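Local coordinates for pirin-like protein YHAK (Escherichia coli, PDB 2VEC), which is a monomeric cytoplasmic bicupin of the pirin family, probably redox-sensitive through a reactive cysteine, and lacks the quercetin 2,3-dioxygenase activity known among its relatives, at residues Ala204-Ile209 / Ala249-Leu254; Gln163-Ser168 / Trp183-Val188; Ala195-His200 / Ile239-Asp244; Thr46-His51 / Leu63-Gln68. One frame throughout, in Å; residues are numbered along the deposited sequence.

Interaction 1 of 4, residues Ala204-Ile209 / Ala249-Leu254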
loop_
_atom_site.group_PDB
_atom_site.type_symbol
_atom_site.label_atom_id
_atom_site.label_comp_id
_atom_site.label_asym_id
_atom_site.label_seq_id
_atom_site.Cartn_x
_atom_site.Cartn_y
_atom_site.Cartn_z
ATOM N N ALA A 204 9.007 2.764 -9.967
ATOM C CA ALA A 204 8.309 3.231 -8.764
ATOM C C ALA A 204 6.841 3.338 -9.084
ATOM O O ALA A 204 6.455 3.605 -10.264
ATOM C CB ALA A 204 8.814 4.567 -8.375
ATOM N N TYR A 205 6.019 3.163 -8.065
ATOM C CA TYR A 205 4.610 3.431 -8.237
ATOM C C TYR A 205 4.237 4.452 -7.170
ATOM O O TYR A 205 4.567 4.289 -5.965
ATOM C CB TYR A 205 3.799 2.147 -8.037
ATOM C CG TYR A 205 2.305 2.359 -8.174
ATOM C CD1 TYR A 205 1.733 2.385 -9.424
ATOM C CD2 TYR A 205 1.487 2.485 -7.049
ATOM C CE1 TYR A 205 0.340 2.603 -9.590
ATOM C CE2 TYR A 205 0.094 2.643 -7.198
ATOM C CZ TYR A 205 -0.446 2.728 -8.478
ATOM O OH TYR A 205 -1.788 2.931 -8.662
ATOM N N LEU A 206 3.495 5.489 -7.588
ATOM C CA LEU A 206 2.970 6.508 -6.671
ATOM C C LEU A 206 1.465 6.330 -6.536
ATOM O O LEU A 206 0.795 6.145 -7.551
ATOM C CB LEU A 206 3.206 7.904 -7.265
ATOM C CG LEU A 206 4.628 8.163 -7.782
ATOM C CD1 LEU A 206 4.721 9.628 -8.196
ATOM C CD2 LEU A 206 5.660 7.885 -6.690
ATOM N N GLN A 207 0.917 6.483 -5.316
ATOM C CA GLN A 207 -0.522 6.354 -5.102
ATOM C C GLN A 207 -1.012 7.482 -4.222
ATOM O O GLN A 207 -0.460 7.712 -3.149
ATOM C CB GLN A 207 -0.888 4.977 -4.485
ATOM C CG GLN A 207 -2.407 4.825 -4.209
ATOM C CD GLN A 207 -3.207 4.862 -5.516
ATOM O OE1 GLN A 207 -2.785 4.259 -6.505
ATOM N NE2 GLN A 207 -4.331 5.557 -5.530
ATOM N N SER A 208 -2.048 8.188 -4.668
ATOM C CA SER A 208 -2.724 9.127 -3.802
ATOM C C SER A 208 -3.693 8.332 -2.907
ATOM O O SER A 208 -4.602 7.629 -3.441
ATOM C CB SER A 208 -3.484 10.155 -4.653
ATOM O OG SER A 208 -4.514 10.783 -3.855
ATOM N N ILE A 209 -3.510 8.424 -1.584
ATOM C CA ILE A 209 -4.518 7.890 -0.663
ATOM C C ILE A 209 -5.589 8.969 -0.474
ATOM O O ILE A 209 -6.809 8.708 -0.617
ATOM C CB ILE A 209 -3.909 7.470 0.686
ATOM C CG1 ILE A 209 -2.936 6.269 0.498
ATOM C CG2 ILE A 209 -5.027 7.074 1.695
ATOM C CD1 ILE A 209 -2.036 6.051 1.790
ATOM N N ALA A 249 -0.034 9.594 0.845
ATOM C CA ALA A 249 0.324 8.883 -0.363
ATOM C C ALA A 249 1.225 7.696 -0.054
ATOM O O ALA A 249 1.788 7.595 1.054
ATOM C CB ALA A 249 1.057 9.846 -1.330
ATOM N N LEU A 250 1.440 6.865 -1.059
ATOM C CA LEU A 250 2.427 5.799 -0.957
ATOM C C LEU A 250 3.407 5.977 -2.099
ATOM O O LEU A 250 3.019 6.437 -3.192
ATOM C CB LEU A 250 1.758 4.433 -1.182
ATOM C CG LEU A 250 0.721 3.970 -0.160
ATOM C CD1 LEU A 250 0.130 2.595 -0.554
ATOM C CD2 LEU A 250 1.273 3.930 1.280
ATOM N N LEU A 251 4.665 5.611 -1.855
ATOM C CA LEU A 251 5.612 5.475 -2.947
ATOM C C LEU A 251 6.158 4.072 -2.783
ATOM O O LEU A 251 6.650 3.696 -1.685
ATOM C CB LEU A 251 6.760 6.488 -2.875
ATOM C CG LEU A 251 7.737 6.439 -4.086
ATOM C CD1 LEU A 251 8.370 7.808 -4.358
ATOM C CD2 LEU A 251 8.863 5.412 -3.789
ATOM N N ILE A 252 6.030 3.290 -3.855
ATOM C CA ILE A 252 6.512 1.897 -3.828
ATOM C C ILE A 252 7.701 1.771 -4.747
ATOM O O ILE A 252 7.610 2.113 -5.928
ATOM C CB ILE A 252 5.436 0.898 -4.285
ATOM C CG1 ILE A 252 4.047 1.360 -3.821
ATOM C CG2 ILE A 252 5.841 -0.534 -3.833
ATOM C CD1 ILE A 252 2.829 0.384 -4.150
ATOM N N ASP A 253 8.817 1.271 -4.212
ATOM C CA ASP A 253 10.065 1.158 -4.959
ATOM C C ASP A 253 10.143 -0.311 -5.371
ATOM O O ASP A 253 10.198 -1.207 -4.512
ATOM C CB ASP A 253 11.168 1.567 -3.950
ATOM C CG ASP A 253 12.575 1.298 -4.406
ATOM O OD1 ASP A 253 12.834 0.554 -5.385
ATOM O OD2 ASP A 253 13.499 1.832 -3.700
ATOM N N LEU A 254 10.068 -0.567 -6.684
ATOM C CA LEU A 254 9.837 -1.885 -7.230
ATOM C C LEU A 254 11.050 -2.382 -8.011
ATOM O O LEU A 254 11.753 -1.585 -8.660
ATOM C CB LEU A 254 8.594 -1.834 -8.186
ATOM C CG LEU A 254 7.281 -1.571 -7.400
ATOM C CD1 LEU A 254 6.292 -0.835 -8.347
ATOM C CD2 LEU A 254 6.683 -2.857 -6.839
#

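Interaction 2 of 4, residues Gln163-Ser168 / Trp183-Val188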
loop_
_atom_site.group_PDB
_atom_site.type_symbol
_atom_site.label_atom_id
_atom_site.label_comp_id
_atom_site.label_asym_id
_atom_site.label_seq_id
_atom_site.Cartn_x
_atom_site.Cartn_y
_atom_site.Cartn_z
ATOM N N GLN A 163 7.596 11.301 5.977
ATOM C CA GLN A 163 7.742 10.031 5.255
ATOM C C GLN A 163 8.189 8.943 6.191
ATOM O O GLN A 163 8.978 9.206 7.110
ATOM C CB GLN A 163 8.741 10.131 4.093
ATOM C CG GLN A 163 10.176 10.622 4.485
ATOM C CD GLN A 163 11.121 10.375 3.316
ATOM O OE1 GLN A 163 11.406 9.206 2.965
ATOM N NE2 GLN A 163 11.578 11.452 2.683
ATOM N N GLN A 164 7.670 7.736 6.011
ATOM C CA GLN A 164 8.107 6.590 6.815
ATOM C C GLN A 164 8.326 5.416 5.886
ATOM O O GLN A 164 7.532 5.184 4.996
ATOM C CB GLN A 164 7.059 6.241 7.882
ATOM C CG GLN A 164 7.478 5.079 8.787
ATOM C CD GLN A 164 6.421 4.705 9.825
ATOM O OE1 GLN A 164 5.268 5.105 9.741
ATOM N NE2 GLN A 164 6.827 3.896 10.803
ATOM N N LEU A 165 9.413 4.680 6.087
ATOM C CA LEU A 165 9.597 3.412 5.390
ATOM C C LEU A 165 8.780 2.385 6.169
ATOM O O LEU A 165 9.055 2.132 7.355
ATOM C CB LEU A 165 11.097 3.064 5.386
ATOM C CG LEU A 165 11.450 1.688 4.838
ATOM C CD1 LEU A 165 11.214 1.656 3.292
ATOM C CD2 LEU A 165 12.873 1.362 5.182
ATOM N N ILE A 166 7.732 1.835 5.552
ATOM C CA ILE A 166 6.831 0.973 6.302
ATOM C C ILE A 166 7.016 -0.492 5.916
ATOM O O ILE A 166 6.492 -1.389 6.591
ATOM C CB ILE A 166 5.350 1.438 6.208
ATOM C CG1 ILE A 166 4.802 1.315 4.757
ATOM C CG2 ILE A 166 5.193 2.869 6.797
ATOM C CD1 ILE A 166 3.232 1.389 4.660
ATOM N N ALA A 167 7.749 -0.755 4.830
ATOM C CA ALA A 167 8.092 -2.150 4.505
ATOM C C ALA A 167 9.358 -2.195 3.668
ATOM O O ALA A 167 9.563 -1.312 2.822
ATOM C CB ALA A 167 6.916 -2.826 3.764
ATOM N N SER A 168 10.191 -3.219 3.880
ATOM C CA SER A 168 11.426 -3.344 3.152
ATOM C C SER A 168 11.895 -4.804 3.208
ATOM O O SER A 168 11.327 -5.622 3.965
ATOM C CB SER A 168 12.476 -2.455 3.809
ATOM O OG SER A 168 12.653 -2.831 5.186
ATOM N N TRP A 183 10.553 -1.584 -1.508
ATOM C CA TRP A 183 10.592 -0.649 -0.358
ATOM C C TRP A 183 9.337 0.178 -0.457
ATOM O O TRP A 183 9.053 0.748 -1.513
ATOM C CB TRP A 183 11.825 0.271 -0.362
ATOM C CG TRP A 183 13.132 -0.411 0.039
ATOM C CD1 TRP A 183 13.796 -0.278 1.233
ATOM C CD2 TRP A 183 13.940 -1.267 -0.770
ATOM N NE1 TRP A 183 14.961 -1.008 1.220
ATOM C CE2 TRP A 183 15.084 -1.611 -0.009
ATOM C CE3 TRP A 183 13.838 -1.747 -2.077
ATOM C CZ2 TRP A 183 16.085 -2.456 -0.488
ATOM C CZ3 TRP A 183 14.853 -2.599 -2.567
ATOM C CH2 TRP A 183 15.964 -2.939 -1.770
ATOM N N LEU A 184 8.591 0.250 0.638
ATOM C CA LEU A 184 7.278 0.931 0.605
ATOM C C LEU A 184 7.316 2.062 1.594
ATOM O O LEU A 184 7.699 1.851 2.758
ATOM C CB LEU A 184 6.175 -0.033 1.046
ATOM C CG LEU A 184 4.738 0.501 1.124
ATOM C CD1 LEU A 184 4.274 1.074 -0.268
ATOM C CD2 LEU A 184 3.709 -0.582 1.597
ATOM N N HIS A 185 6.915 3.238 1.129
ATOM C CA HIS A 185 6.964 4.449 1.937
ATOM C C HIS A 185 5.556 5.013 2.035
ATOM O O HIS A 185 4.815 5.037 1.028
ATOM C CB HIS A 185 7.864 5.509 1.287
ATOM C CG HIS A 185 9.257 5.026 0.988
ATOM N ND1 HIS A 185 10.310 5.221 1.856
ATOM C CD2 HIS A 185 9.772 4.395 -0.091
ATOM C CE1 HIS A 185 11.415 4.721 1.333
ATOM N NE2 HIS A 185 11.117 4.212 0.148
ATOM N N HIS A 186 5.233 5.492 3.229
ATOM C CA HIS A 186 3.963 6.182 3.529
ATOM C C HIS A 186 4.291 7.641 3.747
ATOM O O HIS A 186 5.190 7.957 4.523
ATOM C CB HIS A 186 3.318 5.578 4.775
ATOM C CG HIS A 186 1.984 6.210 5.136
ATOM N ND1 HIS A 186 1.725 6.728 6.383
ATOM C CD2 HIS A 186 0.839 6.370 4.420
ATOM C CE1 HIS A 186 0.499 7.231 6.417
ATOM N NE2 HIS A 186 -0.078 7.002 5.245
ATOM N N ILE A 187 3.569 8.522 3.049
ATOM C CA ILE A 187 3.860 9.964 3.001
ATOM C C ILE A 187 2.699 10.780 3.539
ATOM O O ILE A 187 1.576 10.559 3.150
ATOM C CB ILE A 187 4.134 10.401 1.502
ATOM C CG1 ILE A 187 5.432 9.778 1.021
ATOM C CG2 ILE A 187 4.253 11.957 1.341
ATOM C CD1 ILE A 187 5.243 8.606 0.053
ATOM N N VAL A 188 2.963 11.711 4.449
ATOM C CA VAL A 188 1.901 12.577 4.980
ATOM C C VAL A 188 2.471 13.977 4.943
ATOM O O VAL A 188 3.416 14.273 5.688
ATOM C CB VAL A 188 1.475 12.181 6.460
ATOM C CG1 VAL A 188 0.289 13.052 6.942
ATOM C CG2 VAL A 188 1.095 10.659 6.517
HETATM O O HOH W 1 10.541 7.085 3.868
HETATM O O HOH W 2 3.610 7.063 8.501
#

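Interaction 3 of 4, residues Ala195-His200 / Ile239-Asp244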
loop_
_atom_site.group_PDB
_atom_site.type_symbol
_atom_site.label_atom_id
_atom_site.label_comp_id
_atom_site.label_asym_id
_atom_site.label_seq_id
_atom_site.Cartn_x
_atom_site.Cartn_y
_atom_site.Cartn_z
ATOM N N ALA A 195 8.979 15.822 -0.042
ATOM C CA ALA A 195 9.731 14.688 0.511
ATOM C C ALA A 195 10.529 14.070 -0.626
ATOM O O ALA A 195 9.996 13.907 -1.744
ATOM C CB ALA A 195 8.785 13.649 1.125
ATOM N N ASN A 196 11.792 13.742 -0.350
ATOM C CA ASN A 196 12.684 13.178 -1.371
ATOM C C ASN A 196 12.934 11.693 -1.086
ATOM O O ASN A 196 13.021 11.275 0.091
ATOM C CB ASN A 196 14.020 13.972 -1.410
ATOM C CG ASN A 196 14.998 13.433 -2.468
ATOM O OD1 ASN A 196 15.966 12.735 -2.131
ATOM N ND2 ASN A 196 14.735 13.732 -3.750
ATOM N N PHE A 197 13.076 10.910 -2.158
ATOM C CA PHE A 197 13.251 9.446 -2.082
ATOM C C PHE A 197 14.362 9.000 -3.041
ATOM O O PHE A 197 14.429 9.442 -4.199
ATOM C CB PHE A 197 11.933 8.703 -2.364
ATOM C CG PHE A 197 10.790 9.164 -1.500
ATOM C CD1 PHE A 197 10.486 8.493 -0.312
ATOM C CD2 PHE A 197 10.047 10.284 -1.850
ATOM C CE1 PHE A 197 9.424 8.922 0.518
ATOM C CE2 PHE A 197 8.998 10.742 -1.033
ATOM C CZ PHE A 197 8.684 10.052 0.148
ATOM N N GLN A 198 15.232 8.129 -2.549
ATOM C CA GLN A 198 16.276 7.508 -3.349
ATOM C C GLN A 198 15.756 6.106 -3.663
ATOM O O GLN A 198 15.384 5.356 -2.765
ATOM C CB GLN A 198 17.596 7.435 -2.561
ATOM C CG GLN A 198 18.314 8.803 -2.379
ATOM C CD GLN A 198 19.814 8.717 -2.021
ATOM O OE1 GLN A 198 20.201 8.265 -0.936
ATOM N NE2 GLN A 198 20.660 9.221 -2.923
ATOM N N LEU A 199 15.711 5.749 -4.934
ATOM C CA LEU A 199 15.112 4.492 -5.335
ATOM C C LEU A 199 16.179 3.417 -5.503
ATOM O O LEU A 199 17.286 3.685 -6.021
ATOM C CB LEU A 199 14.306 4.690 -6.632
ATOM C CG LEU A 199 12.885 5.303 -6.610
ATOM C CD1 LEU A 199 11.884 4.346 -6.039
ATOM C CD2 LEU A 199 12.785 6.626 -5.871
ATOM N N HIS A 200 15.869 2.229 -4.992
ATOM C CA HIS A 200 16.660 1.030 -5.156
ATOM C C HIS A 200 16.429 0.376 -6.523
ATOM O O HIS A 200 17.371 0.080 -7.224
ATOM C CB HIS A 200 16.369 0.033 -4.041
ATOM C CG HIS A 200 16.786 0.503 -2.679
ATOM N ND1 HIS A 200 15.912 1.127 -1.810
ATOM C CD2 HIS A 200 17.983 0.469 -2.048
ATOM C CE1 HIS A 200 16.555 1.430 -0.684
ATOM N NE2 HIS A 200 17.803 1.021 -0.798
ATOM N N ILE A 239 13.400 10.716 -6.623
ATOM C CA ILE A 239 12.085 11.292 -6.888
ATOM C C ILE A 239 11.693 12.200 -5.718
ATOM O O ILE A 239 11.852 11.828 -4.545
ATOM C CB ILE A 239 10.977 10.211 -7.051
ATOM C CG1 ILE A 239 11.242 9.275 -8.259
ATOM C CG2 ILE A 239 9.648 10.898 -7.295
ATOM C CD1 ILE A 239 10.220 8.113 -8.359
ATOM N N THR A 240 11.221 13.396 -6.046
ATOM C CA THR A 240 10.746 14.339 -5.047
ATOM C C THR A 240 9.261 14.470 -5.244
ATOM O O THR A 240 8.814 14.657 -6.382
ATOM C CB THR A 240 11.375 15.729 -5.218
ATOM O OG1 THR A 240 12.770 15.635 -4.968
ATOM C CG2 THR A 240 10.772 16.715 -4.224
ATOM N N LEU A 241 8.520 14.373 -4.138
ATOM C CA LEU A 241 7.074 14.500 -4.151
ATOM C C LEU A 241 6.686 15.792 -3.498
ATOM O O LEU A 241 7.193 16.126 -2.414
ATOM C CB LEU A 241 6.427 13.375 -3.339
ATOM C CG LEU A 241 6.687 11.932 -3.824
ATOM C CD1 LEU A 241 5.850 11.000 -2.981
ATOM C CD2 LEU A 241 6.392 11.791 -5.327
ATOM N N VAL A 242 5.734 16.495 -4.107
ATOM C CA VAL A 242 5.339 17.818 -3.582
ATOM C C VAL A 242 3.817 17.854 -3.445
ATOM O O VAL A 242 3.093 17.575 -4.428
ATOM C CB VAL A 242 5.778 18.977 -4.524
ATOM C CG1 VAL A 242 5.384 20.347 -3.929
ATOM C CG2 VAL A 242 7.287 18.924 -4.808
ATOM N N ALA A 243 3.331 18.197 -2.255
ATOM C CA ALA A 243 1.891 18.193 -2.019
ATOM C C ALA A 243 1.211 19.418 -2.606
ATOM O O ALA A 243 1.688 20.533 -2.444
ATOM C CB ALA A 243 1.574 18.060 -0.523
ATOM N N ASP A 244 0.102 19.180 -3.307
ATOM C CA ASP A 244 -0.707 20.252 -3.843
ATOM C C ASP A 244 -1.972 20.476 -3.061
ATOM O O ASP A 244 -2.742 21.386 -3.383
ATOM C CB ASP A 244 -1.048 19.959 -5.287
ATOM C CG ASP A 244 0.160 19.984 -6.153
ATOM O OD1 ASP A 244 0.897 20.984 -6.084
ATOM O OD2 ASP A 244 0.395 18.986 -6.853
#

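Interaction 4 of 4, residues Thr46-His51 / Leu63-Gln68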
loop_
_atom_site.group_PDB
_atom_site.type_symbol
_atom_site.label_atom_id
_atom_site.label_comp_id
_atom_site.label_asym_id
_atom_site.label_seq_id
_atom_site.Cartn_x
_atom_site.Cartn_y
_atom_site.Cartn_z
ATOM N N THR A 46 -10.355 -0.682 -7.439
ATOM C CA THR A 46 -9.329 -1.734 -7.564
ATOM C C THR A 46 -8.476 -1.588 -8.842
ATOM O O THR A 46 -9.049 -1.593 -9.948
ATOM C CB THR A 46 -9.992 -3.142 -7.629
ATOM O OG1 THR A 46 -10.902 -3.293 -6.525
ATOM C CG2 THR A 46 -8.928 -4.232 -7.571
ATOM N N PHE A 47 -7.146 -1.431 -8.680
ATOM C CA PHE A 47 -6.209 -1.434 -9.800
ATOM C C PHE A 47 -5.685 -2.877 -9.862
ATOM O O PHE A 47 -5.304 -3.399 -8.825
ATOM C CB PHE A 47 -4.944 -0.581 -9.562
ATOM C CG PHE A 47 -5.158 0.917 -9.493
ATOM C CD1 PHE A 47 -4.992 1.702 -10.634
ATOM C CD2 PHE A 47 -5.349 1.547 -8.299
ATOM C CE1 PHE A 47 -5.127 3.094 -10.572
ATOM C CE2 PHE A 47 -5.500 2.944 -8.215
ATOM C CZ PHE A 47 -5.407 3.712 -9.339
ATOM N N SER A 48 -5.654 -3.474 -11.045
ATOM C CA SER A 48 -5.027 -4.790 -11.254
ATOM C C SER A 48 -3.945 -4.625 -12.296
ATOM O O SER A 48 -4.251 -4.178 -13.414
ATOM C CB SER A 48 -6.067 -5.807 -11.720
ATOM O OG SER A 48 -7.122 -5.911 -10.746
ATOM N N PHE A 49 -2.697 -4.943 -11.931
ATOM C CA PHE A 49 -1.547 -4.775 -12.826
ATOM C C PHE A 49 -0.834 -6.076 -13.135
ATOM O O PHE A 49 -0.845 -7.026 -12.339
ATOM C CB PHE A 49 -0.490 -3.801 -12.243
ATOM C CG PHE A 49 -1.035 -2.446 -11.881
ATOM C CD1 PHE A 49 -1.634 -1.643 -12.846
ATOM C CD2 PHE A 49 -0.944 -1.979 -10.567
ATOM C CE1 PHE A 49 -2.163 -0.385 -12.543
ATOM C CE2 PHE A 49 -1.420 -0.702 -10.256
ATOM C CZ PHE A 49 -2.041 0.087 -11.237
ATOM N N GLY A 50 -0.186 -6.066 -14.293
ATOM C CA GLY A 50 0.586 -7.183 -14.791
ATOM C C GLY A 50 1.919 -7.412 -14.099
ATOM O O GLY A 50 2.336 -6.609 -13.276
ATOM N N HIS A 51 2.558 -8.518 -14.471
ATOM C CA HIS A 51 3.851 -8.942 -13.935
ATOM C C HIS A 51 4.957 -8.584 -14.910
ATOM O O HIS A 51 5.010 -9.115 -16.047
ATOM C CB HIS A 51 3.791 -10.470 -13.676
ATOM C CG HIS A 51 5.066 -11.060 -13.146
ATOM N ND1 HIS A 51 5.335 -11.159 -11.798
ATOM C CD2 HIS A 51 6.132 -11.599 -13.789
ATOM C CE1 HIS A 51 6.503 -11.774 -11.630
ATOM N NE2 HIS A 51 7.027 -12.005 -12.825
ATOM N N LEU A 63 3.961 -5.296 -8.274
ATOM C CA LEU A 63 2.693 -4.850 -7.667
ATOM C C LEU A 63 1.535 -5.375 -8.514
ATOM O O LEU A 63 1.429 -4.989 -9.683
ATOM C CB LEU A 63 2.664 -3.337 -7.633
ATOM C CG LEU A 63 1.372 -2.716 -7.105
ATOM C CD1 LEU A 63 1.179 -3.050 -5.607
ATOM C CD2 LEU A 63 1.336 -1.204 -7.359
ATOM N N ARG A 64 0.727 -6.286 -7.969
ATOM C CA ARG A 64 -0.350 -6.937 -8.765
ATOM C C ARG A 64 -1.752 -6.348 -8.571
ATOM O O ARG A 64 -2.586 -6.362 -9.471
ATOM C CB ARG A 64 -0.356 -8.446 -8.504
ATOM C CG ARG A 64 1.008 -9.121 -8.807
ATOM C CD ARG A 64 1.493 -8.822 -10.279
ATOM N NE ARG A 64 0.506 -9.182 -11.307
ATOM C CZ ARG A 64 0.318 -10.420 -11.763
ATOM N NH1 ARG A 64 1.052 -11.431 -11.272
ATOM N NH2 ARG A 64 -0.561 -10.645 -12.732
ATOM N N VAL A 65 -2.018 -5.819 -7.387
ATOM C CA VAL A 65 -3.323 -5.211 -7.142
ATOM C C VAL A 65 -3.058 -4.059 -6.194
ATOM O O VAL A 65 -2.198 -4.181 -5.318
ATOM C CB VAL A 65 -4.244 -6.208 -6.426
ATOM C CG1 VAL A 65 -5.486 -5.461 -5.764
ATOM C CG2 VAL A 65 -4.690 -7.304 -7.412
ATOM N N LEU A 66 -3.764 -2.944 -6.379
ATOM C CA LEU A 66 -3.880 -1.949 -5.312
ATOM C C LEU A 66 -5.352 -1.597 -5.219
ATOM O O LEU A 66 -6.016 -1.220 -6.222
ATOM C CB LEU A 66 -3.002 -0.701 -5.558
ATOM C CG LEU A 66 -3.125 0.301 -4.367
ATOM C CD1 LEU A 66 -1.852 0.992 -4.079
ATOM C CD2 LEU A 66 -4.297 1.296 -4.568
ATOM N N ASN A 67 -5.912 -1.786 -4.042
ATOM C CA ASN A 67 -7.334 -1.511 -3.917
ATOM C C ASN A 67 -7.678 -0.736 -2.680
ATOM O O ASN A 67 -6.865 -0.648 -1.753
ATOM C CB ASN A 67 -8.179 -2.782 -4.096
ATOM C CG ASN A 67 -8.178 -3.690 -2.903
ATOM O OD1 ASN A 67 -8.657 -3.343 -1.825
ATOM N ND2 ASN A 67 -7.715 -4.923 -3.120
ATOM N N GLN A 68 -8.840 -0.113 -2.699
ATOM C CA GLN A 68 -9.385 0.473 -1.495
ATOM C C GLN A 68 -10.810 -0.001 -1.399
ATOM O O GLN A 68 -11.557 0.062 -2.375
ATOM C CB GLN A 68 -9.333 1.997 -1.505
ATOM C CG GLN A 68 -10.119 2.589 -0.304
ATOM C CD GLN A 68 -9.812 4.047 -0.055
ATOM O OE1 GLN A 68 -8.629 4.439 0.006
ATOM N NE2 GLN A 68 -10.865 4.867 0.104
HETATM O O HOH W 3 3.019 -4.259 -11.875
#

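Interaction 1 of 4, residues Ala204-Ile209 / Ala249-Leu254
Two hydrogen-bonded pairs, Tyr205 with Ile252 and Gln207 with Leu250, join these antiparallel strands through four main-chain bonds. Ile252 N lies 2.8 Å from Tyr205 O, and Leu250 N 2.9 Å from Gln207 O. Between them, in the non-hydrogen-bonded pair Leu206 and Leu251, the CA of Leu206 directs its hydrogen at Leu250 O.

Apolar contacts follow the alternation of the strands. On the face that carries Leu206, its CD2 meets CD1 of Leu251 at 3.6 Å, the two chains lying side by side, and Phe213 and Ala215 of strand 213-217 cover Leu206 from the other sheet. On the opposite face the ring of Tyr205 receives CD1 of Ile252 obliquely at CD2, 3.8 Å away, while CD1 of Leu254 touches Tyr205 CB. Past the end of the pairing, CD1 of Ile209 slants over the isobutyl group of Leu250.

The polar ends belong to one strand. With CG anti to the backbone N (chi1 179°), the Tyr205 ring runs along its own strand toward Gln207, and Tyr205 OH donates to Gln207 OE1 at 2.7 Å, almost in line with the C=O. Gln207 NE2 donates to Ser208 O from above the carbonyl plane and also to Gly228 O. Bonded at both ends, the amide is held against rotation, which lets a polar glutamine sit buried beside the Tyr205 hydroxyl.

Tyr205 and Gln207 pack on Leu66 of strand 63-71, so one face looks into the C-terminal cupin barrel and the other meets the N-terminal cupin, as expected of a bicupin.

Interaction 2 of 4, residues Gln163-Ser168 / Trp183-Val188
Gln163 and His185 meet through a water, which donates to Gln163 OE1 and lies 2.8 Å from His185 ND1; Gln163 NE2 bonds to Asn196 O. Gln164 and His186 form a hydrogen-bonded pair, Gln164 N reaching His186 O at 2.9 Å. The extended side chain of Gln164 takes a second water at OE1, which also accepts from Asn159 N; that water sits in the plane of the His186 ring, at ND1, while His186 NE2 is hydrogen-bonded to Arg248 NE. With CG opposite its backbone N (chi1 173°), Leu165 carries CD1 over one face of the His185 ring, 4.0 Å from the centroid, a CH-pi contact, and against the edge of the Trp183 indole. At Ile166 the register slips. Ile166 N donates to Leu184 O at 2.8 Å, and Ala167 N adds a weak bond to the same oxygen, making a classic beta bulge. Beside the bulge, Ile166 CD1 lies across Leu184 CD2 at 3.7 Å, while the small Ala167 sets its CB against Leu184 CB. Beyond the last pair, Ser168 sets CB by Trp183 CD1, its hydroxyl bonded to Ser175. Strand 163-168 lies between strands 176-177 and 183-189, and the latter continues the sheet to strand 247-254.

Interaction 3 of 4, residues Ala195-His200 / Ile239-Asp244
Asn196 and Thr240 sit next to each other on adjacent strands, 194-198 and 238-243, of a four-stranded antiparallel sheet of the C-terminal cupin barrel, in which 194-198 is an outermost strand. They form a non-hydrogen-bonded pair, and their side chains supply the bond the main chain lacks there: ND2 of Asn196 donates to OG1 of Thr240 at 3.0 Å. Short polar side chains suit this outward face.

Main-chain bonds flank that pair. Leu241 N points almost straight at Ala195 O, 2.9 Å away, and Phe197 N donates to Ile239 O at 2.8 Å.

The inward face is apolar. CE2 of Phe197 meets CD1 of Leu241 at 3.7 Å, the side chains crossing at about a right angle, and CD2 of Leu199 packs obliquely on CD1 of Ile239.

Residues of the facing sheet position this layer. Phe197 lies edge-to-face with His185 and touches Ile187 and Leu251; Leu241 rests on Leu206, and both Leu199 and Ile239 on Ala204. His200 N bonds to Asp253, and the His200 ring stacks on Trp183.

The Phe197 ring stands with CG beside its own N (chi1 -53°), which brings its CD2 edge 3.6 Å from Ile239 O, near the ring plane.

Interaction 4 of 4, residues Thr46-His51 / Leu63-Gln68
Phe49 O accepts a nearly straight hydrogen bond from Arg64 NE, 2.7 Å long (N-H...O 172°). The oxygen lies in the guanidinium plane, at its edge. Arg64 reaches the chain just past the partner strand because its side chain folds at chi2 and chi3 (-55° and -54°). There CB of His51 lies over one guanidinium face, toward its rim, 3.8 Å from Arg64 NH1. Arg64 and Val65 both face Trp141 in a classic beta bulge, beside the edge strand of the N-terminal cupin sheet.

Phe49 N donates to Arg64 O from above the carbonyl plane, and Phe47 and Leu66 form a hydrogen-bonded pair in which Phe47 N lies 2.7 Å from Leu66 O. Where the strands have parted, a water donates to both Gly50 O and Leu63 O.

The aromatic rings run along the inward face. Phe47 lies beside Leu66, CD2 to CD2 at 3.9 Å, and Phe49 likewise beside Leu63; each ring turns its edge to its partner's carbonyl oxygen. Both phenylalanines also reach Tyr205 of the other cupin. On the reverse face Thr46 sets its OG1 and CG2 against CB of Asn67, and the amide of Asn67 bonds to Arg137 and Gln139.

Asp143 forms a salt bridge with Arg64 NH1 and a hydrogen bond with His51 ND1. Its negative charge would probably favour a protonated His51 and, by holding both side chains, probably steadies the chain where it leaves the strand.

From the N terminus, interaction 4 comes first, its short connection of residues 52-62 joining the edge strand 45-48 to strand 63-71 in the N-terminal cupin. The other three lie in the C-terminal cupin. Interaction 2 closes the loop of residues 169-182 before interactions 3 and 1 open. Interactions 3 and 1 then cross: 195-200, 204-209, 239-244 and 249-254 alternate along the chain, so each long connection passes through a strand of the other's pair. Strands 183-189 and 247-254 are neighbours, which puts interactions 1 and 2 in one sheet; interaction 3 belongs to the sheet facing it. Interaction 1 also touches interaction 4, tying the two cupins together.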